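Local coordinates for thymine dioxygenase (Neurospora crassa, PDB 5C3O), which probably hydroxylates the methyl group of thymine as an iron- and 2-oxoglutarate-dependent dioxygenase, with calcium in the metal site of this crystal, at residues E215-G220 / A256-A261; G231-K236 / T271-V276. All coordinates share one frame; numbering follows the deposited sequence.

Contact 1. Residues E215-G220 / A256-A261; sequences EHTDYG and AGDLLA. With CA (calcium ion), chain H.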
loop_
_atom_site.group_PDB
_atom_site.type_symbol
_atom_site.label_atom_id
_atom_site.label_comp_id
_atom_site.label_asym_id
_atom_site.label_seq_id
_atom_site.Cartn_x
_atom_site.Cartn_y
_atom_site.Cartn_z
ATOM N N GLU A 215 -10.706 13.432 1.750
ATOM C CA GLU A 215 -9.486 13.831 2.432
ATOM C C GLU A 215 -9.387 13.132 3.776
ATOM O O GLU A 215 -10.316 13.202 4.585
ATOM C CB GLU A 215 -9.469 15.345 2.651
ATOM C CG GLU A 215 -9.470 16.154 1.363
ATOM C CD GLU A 215 -9.669 17.640 1.597
ATOM O OE1 GLU A 215 -10.310 18.288 0.743
ATOM O OE2 GLU A 215 -9.189 18.161 2.629
ATOM N N HIS A 216 -8.260 12.465 4.013
ATOM C CA HIS A 216 -8.062 11.706 5.243
ATOM C C HIS A 216 -6.590 11.381 5.499
ATOM O O HIS A 216 -5.739 11.510 4.611
ATOM C CB HIS A 216 -8.852 10.397 5.171
ATOM C CG HIS A 216 -8.276 9.404 4.209
ATOM N ND1 HIS A 216 -8.232 9.622 2.848
ATOM C CD2 HIS A 216 -7.704 8.195 4.415
ATOM C CE1 HIS A 216 -7.665 8.585 2.256
ATOM N NE2 HIS A 216 -7.334 7.707 3.185
ATOM N N THR A 217 -6.310 10.969 6.731
ATOM C CA THR A 217 -5.058 10.314 7.074
ATOM C C THR A 217 -5.394 8.863 7.342
ATOM O O THR A 217 -6.497 8.557 7.805
ATOM C CB THR A 217 -4.403 10.905 8.339
ATOM O OG1 THR A 217 -5.192 10.591 9.492
ATOM C CG2 THR A 217 -4.232 12.407 8.224
ATOM N N ASP A 218 -4.455 7.971 7.046
ATOM C CA ASP A 218 -4.639 6.557 7.342
ATOM C C ASP A 218 -4.453 6.284 8.834
ATOM O O ASP A 218 -3.771 7.027 9.542
ATOM C CB ASP A 218 -3.665 5.701 6.535
ATOM C CG ASP A 218 -3.926 5.760 5.043
ATOM O OD1 ASP A 218 -4.913 6.400 4.613
ATOM O OD2 ASP A 218 -3.138 5.154 4.292
ATOM N N TYR A 219 -5.057 5.192 9.283
ATOM C CA TYR A 219 -5.120 4.828 10.693
ATOM C C TYR A 219 -3.882 4.048 11.163
ATOM O O TYR A 219 -3.411 4.244 12.288
ATOM C CB TYR A 219 -6.399 4.000 10.917
ATOM C CG TYR A 219 -6.584 3.392 12.295
ATOM C CD1 TYR A 219 -5.952 2.195 12.642
ATOM C CD2 TYR A 219 -7.424 3.984 13.236
ATOM C CE1 TYR A 219 -6.128 1.624 13.893
ATOM C CE2 TYR A 219 -7.607 3.420 14.490
ATOM C CZ TYR A 219 -6.957 2.241 14.813
ATOM O OH TYR A 219 -7.136 1.675 16.058
ATOM N N GLY A 220 -3.360 3.170 10.308
ATOM C CA GLY A 220 -2.366 2.177 10.728
ATOM C C GLY A 220 -0.922 2.652 10.770
ATOM O O GLY A 220 -0.648 3.836 10.921
ATOM N N ALA A 256 3.038 6.821 5.990
ATOM C CA ALA A 256 2.828 6.537 7.396
ATOM C C ALA A 256 1.393 6.877 7.777
ATOM O O ALA A 256 0.821 7.838 7.266
ATOM C CB ALA A 256 3.810 7.335 8.244
ATOM N N GLY A 257 0.820 6.075 8.669
ATOM C CA GLY A 257 -0.490 6.350 9.238
ATOM C C GLY A 257 -0.394 6.849 10.670
ATOM O O GLY A 257 0.707 6.980 11.235
ATOM N N ASP A 258 -1.558 7.112 11.258
ATOM C CA ASP A 258 -1.648 7.740 12.576
ATOM C C ASP A 258 -0.967 6.927 13.674
ATOM O O ASP A 258 -0.397 7.496 14.605
ATOM C CB ASP A 258 -3.113 7.978 12.956
ATOM C CG ASP A 258 -3.815 8.957 12.023
ATOM O OD1 ASP A 258 -3.146 9.679 11.247
ATOM O OD2 ASP A 258 -5.056 9.001 12.069
ATOM N N LEU A 259 -1.022 5.604 13.566
ATOM C CA LEU A 259 -0.405 4.732 14.564
ATOM C C LEU A 259 1.127 4.881 14.597
ATOM O O LEU A 259 1.745 4.794 15.667
ATOM C CB LEU A 259 -0.789 3.280 14.293
ATOM C CG LEU A 259 -0.432 2.237 15.353
ATOM C CD1 LEU A 259 -1.149 2.512 16.671
ATOM C CD2 LEU A 259 -0.786 0.848 14.839
ATOM N N LEU A 260 1.734 5.105 13.433
ATOM C CA LEU A 260 3.181 5.311 13.352
ATOM C C LEU A 260 3.533 6.679 13.925
ATOM O O LEU A 260 4.495 6.810 14.674
ATOM C CB LEU A 260 3.683 5.228 11.907
ATOM C CG LEU A 260 5.033 4.554 11.649
ATOM C CD1 LEU A 260 5.552 4.940 10.267
ATOM C CD2 LEU A 260 6.085 4.827 12.714
ATOM N N ALA A 261 2.763 7.693 13.545
ATOM C CA ALA A 261 2.914 9.029 14.124
ATOM C C ALA A 261 2.840 8.954 15.651
ATOM O O ALA A 261 3.677 9.525 16.338
ATOM C CB ALA A 261 1.853 9.973 13.581
HETATM CA CA CA H . -5.373 6.608 2.448
HETATM O O HOH W 1 -1.728 9.257 6.366
HETATM O O HOH W 2 -3.441 5.712 1.241
HETATM O O HOH W 3 -5.644 6.575 0.123
#
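Thr217 OG1 donates a hydrogen bond to Asp258 OD1 over 2.8 Å, meeting the syn lone pair on the side of OD2. The two side chains cross at about a right angle. Asp258 CG stands anti to its own carbonyl carbon (chi1 -64°), which turns the carboxylate back beside the backbone N and toward Thr217. OD1 also takes a bond from Ser270. The backbone adds a second grip: Asp258 N donates to Asp218 O at 2.8 Å. Leu259 N follows, bonding Tyr219 O at 3.0 Å and, weakly, Gly220 O. Thus the first amides of helix 258-263 are met by carbonyls of the loop. A water accepts from Asp218 N and sits 3.1 Å from Ala256 O. Packing is close at Gly257, whose CA lies 3.0 Å from Gly220 O; a side chain here would strike that oxygen. An alanine in place of Asp258 is likely to leave the Thr217 hydroxyl and Ser270 without their shared acceptor. His216, Thr217 and Asp218 form the HxD motif of this dioxygenase family. His216 NE2 and Asp218 OD1 bind the calcium, at 2.4 and 2.2 Å, while Thr223 and Asn255 hold Asp218 OD2. Asp258 thus binds the residue between two metal ligands and the carbonyl of one of them, consistent with a second-shell role.

Contact 2. Residues G231-K236 / T271-V276; sequences GGLQVK and TVHRVV. With CA (calcium ion), chain H.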
loop_
_atom_site.group_PDB
_atom_site.type_symbol
_atom_site.label_atom_id
_atom_site.label_comp_id
_atom_site.label_asym_id
_atom_site.label_seq_id
_atom_site.Cartn_x
_atom_site.Cartn_y
_atom_site.Cartn_z
ATOM N N GLY A 231 -3.247 6.828 -12.227
ATOM C CA GLY A 231 -3.101 7.573 -10.977
ATOM C C GLY A 231 -4.416 8.005 -10.353
ATOM O O GLY A 231 -5.434 7.338 -10.515
ATOM N N GLY A 232 -4.385 9.130 -9.643
ATOM C CA GLY A 232 -5.551 9.635 -8.916
ATOM C C GLY A 232 -5.276 10.100 -7.493
ATOM O O GLY A 232 -6.085 10.828 -6.913
ATOM N N LEU A 233 -4.143 9.684 -6.924
ATOM C CA LEU A 233 -3.793 10.032 -5.546
ATOM C C LEU A 233 -3.249 11.454 -5.444
ATOM O O LEU A 233 -2.423 11.869 -6.259
ATOM C CB LEU A 233 -2.752 9.043 -4.991
ATOM C CG LEU A 233 -2.159 9.335 -3.605
ATOM C CD1 LEU A 233 -3.230 9.277 -2.528
ATOM C CD2 LEU A 233 -1.037 8.359 -3.282
ATOM N N GLN A 234 -3.700 12.183 -4.426
ATOM C CA GLN A 234 -3.183 13.521 -4.144
ATOM C C GLN A 234 -2.792 13.679 -2.682
ATOM O O GLN A 234 -3.508 13.226 -1.794
ATOM C CB GLN A 234 -4.218 14.585 -4.510
ATOM C CG GLN A 234 -4.354 14.817 -6.003
ATOM C CD GLN A 234 -5.429 15.838 -6.352
ATOM O OE1 GLN A 234 -6.331 16.119 -5.556
ATOM N NE2 GLN A 234 -5.338 16.393 -7.553
ATOM N N VAL A 235 -1.669 14.355 -2.449
ATOM C CA VAL A 235 -1.130 14.562 -1.109
ATOM C C VAL A 235 -1.045 16.061 -0.822
ATOM O O VAL A 235 -0.562 16.826 -1.657
ATOM C CB VAL A 235 0.270 13.922 -0.985
ATOM C CG1 VAL A 235 0.835 14.098 0.420
ATOM C CG2 VAL A 235 0.209 12.445 -1.357
ATOM N N LYS A 236 -1.511 16.472 0.357
ATOM C CA LYS A 236 -1.487 17.881 0.740
ATOM C C LYS A 236 -0.056 18.378 0.975
ATOM O O LYS A 236 0.753 17.701 1.611
ATOM C CB LYS A 236 -2.329 18.130 1.998
ATOM C CG LYS A 236 -2.655 19.605 2.224
ATOM C CD LYS A 236 -3.150 19.895 3.636
ATOM C CE LYS A 236 -4.607 19.500 3.820
ATOM N NZ LYS A 236 -5.057 19.702 5.226
ATOM N N THR A 271 0.248 12.120 6.869
ATOM C CA THR A 271 -0.106 13.242 6.004
ATOM C C THR A 271 -1.477 13.066 5.340
ATOM O O THR A 271 -1.822 11.981 4.865
ATOM C CB THR A 271 0.971 13.441 4.921
ATOM O OG1 THR A 271 2.238 13.687 5.547
ATOM C CG2 THR A 271 0.635 14.614 4.010
ATOM N N VAL A 272 -2.243 14.155 5.308
ATOM C CA VAL A 272 -3.567 14.179 4.690
ATOM C C VAL A 272 -3.432 13.953 3.186
ATOM O O VAL A 272 -2.541 14.508 2.543
ATOM C CB VAL A 272 -4.289 15.522 4.951
ATOM C CG1 VAL A 272 -5.607 15.601 4.187
ATOM C CG2 VAL A 272 -4.528 15.721 6.445
ATOM N N HIS A 273 -4.308 13.124 2.637
ATOM C CA HIS A 273 -4.293 12.828 1.209
ATOM C C HIS A 273 -5.687 12.392 0.750
ATOM O O HIS A 273 -6.590 12.231 1.569
ATOM C CB HIS A 273 -3.255 11.740 0.910
ATOM C CG HIS A 273 -3.542 10.435 1.576
ATOM N ND1 HIS A 273 -3.361 10.231 2.926
ATOM C CD2 HIS A 273 -4.001 9.266 1.076
ATOM C CE1 HIS A 273 -3.699 8.991 3.231
ATOM N NE2 HIS A 273 -4.096 8.386 2.126
ATOM N N ARG A 274 -5.861 12.209 -0.556
ATOM C CA ARG A 274 -7.160 11.814 -1.109
ATOM C C ARG A 274 -7.002 11.217 -2.501
ATOM O O ARG A 274 -6.027 11.507 -3.196
ATOM C CB ARG A 274 -8.101 13.024 -1.183
ATOM C CG ARG A 274 -7.710 14.035 -2.254
ATOM C CD ARG A 274 -8.490 15.333 -2.159
ATOM N NE ARG A 274 -8.067 16.271 -3.199
ATOM C CZ ARG A 274 -8.478 17.535 -3.302
ATOM N NH1 ARG A 274 -9.340 18.045 -2.425
ATOM N NH2 ARG A 274 -8.021 18.297 -4.291
ATOM N N VAL A 275 -7.968 10.393 -2.902
ATOM C CA VAL A 275 -7.998 9.847 -4.263
ATOM C C VAL A 275 -9.030 10.594 -5.106
ATOM O O VAL A 275 -10.095 10.979 -4.618
ATOM C CB VAL A 275 -8.253 8.318 -4.301
ATOM C CG1 VAL A 275 -7.170 7.581 -3.523
ATOM C CG2 VAL A 275 -9.641 7.958 -3.782
ATOM N N VAL A 276 -8.696 10.782 -6.377
ATOM C CA VAL A 276 -9.439 11.655 -7.276
ATOM C C VAL A 276 -9.487 11.019 -8.664
ATOM O O VAL A 276 -8.584 10.266 -9.036
ATOM C CB VAL A 276 -8.764 13.052 -7.318
ATOM C CG1 VAL A 276 -9.021 13.790 -8.625
ATOM C CG2 VAL A 276 -9.208 13.888 -6.127
HETATM CA CA CA H . -5.373 6.608 2.448
HETATM O O HOH W 3 -5.644 6.575 0.123
HETATM O O HOH W 2 -3.441 5.712 1.241
#
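Leu233 CD1 meets the edge of the His273 ring, 3.7 Å from CD2, beside the nitrogen that holds the metal. His273 is the distal histidine of the HxD...H facial triad of the double-stranded beta-helix fold, and its NE2 binds calcium at 2.2 Å. His216 and Asp218 complete the protein ligands. The other ring nitrogen, ND1, donates to Thr271 O at 3.0 Å, nearly in the ring plane, so both ring nitrogens are engaged and the rotation of the imidazole is fixed. A chi1 of 62° places CG between the backbone N and carbonyl carbon and drops the ring toward the metal. Phe47 packs edge-to-face with it.

Behind the ring, strands 233-236 and 273-275 run antiparallel. Leu233 faces Val275 and Val235 faces His273 in non-hydrogen-bonded pairs. Between them, Gln234 and Arg274 form the hydrogen-bonded pair, with Gln234 N to Arg274 O at 2.7 Å and Arg274 N to Gln234 O at 2.8 Å. Lys236 N to Val272 O continues the ladder. Val235 CG1 touches Thr271 CG2 at 3.6 Å, and Lys236 lies alongside Val272. On the face away from the metal, Phe242 makes a cation-pi contact with Arg274 and Asp244 accepts from Gln234 NE2. There the Arg274 guanidinium, nearly coplanar with the amide, grips Gln234 OE1 side-on through NE at 2.9 Å and NH2 at 3.0 Å.

From the N terminus the order is 215-220, 231-236, 256-261, 271-276, so the contacts cross. Contact 1 closes a loop of 35 residues, which carries strands 222-227 and 251-256, neighbours in the large sheet, and strands 233-236 and 242-244 of the small one. It ties the loop after strand 189-196 to helix 258-263. Contact 2 closes a loop of 34 residues that includes this helix, and joins two strands of the small sheet. The two contacts also touch. His216 O probably accepts a hydrogen bond from His273 N, and the methyls of Thr217 and Val272 pack together. Both reach the same calcium and share two of its waters.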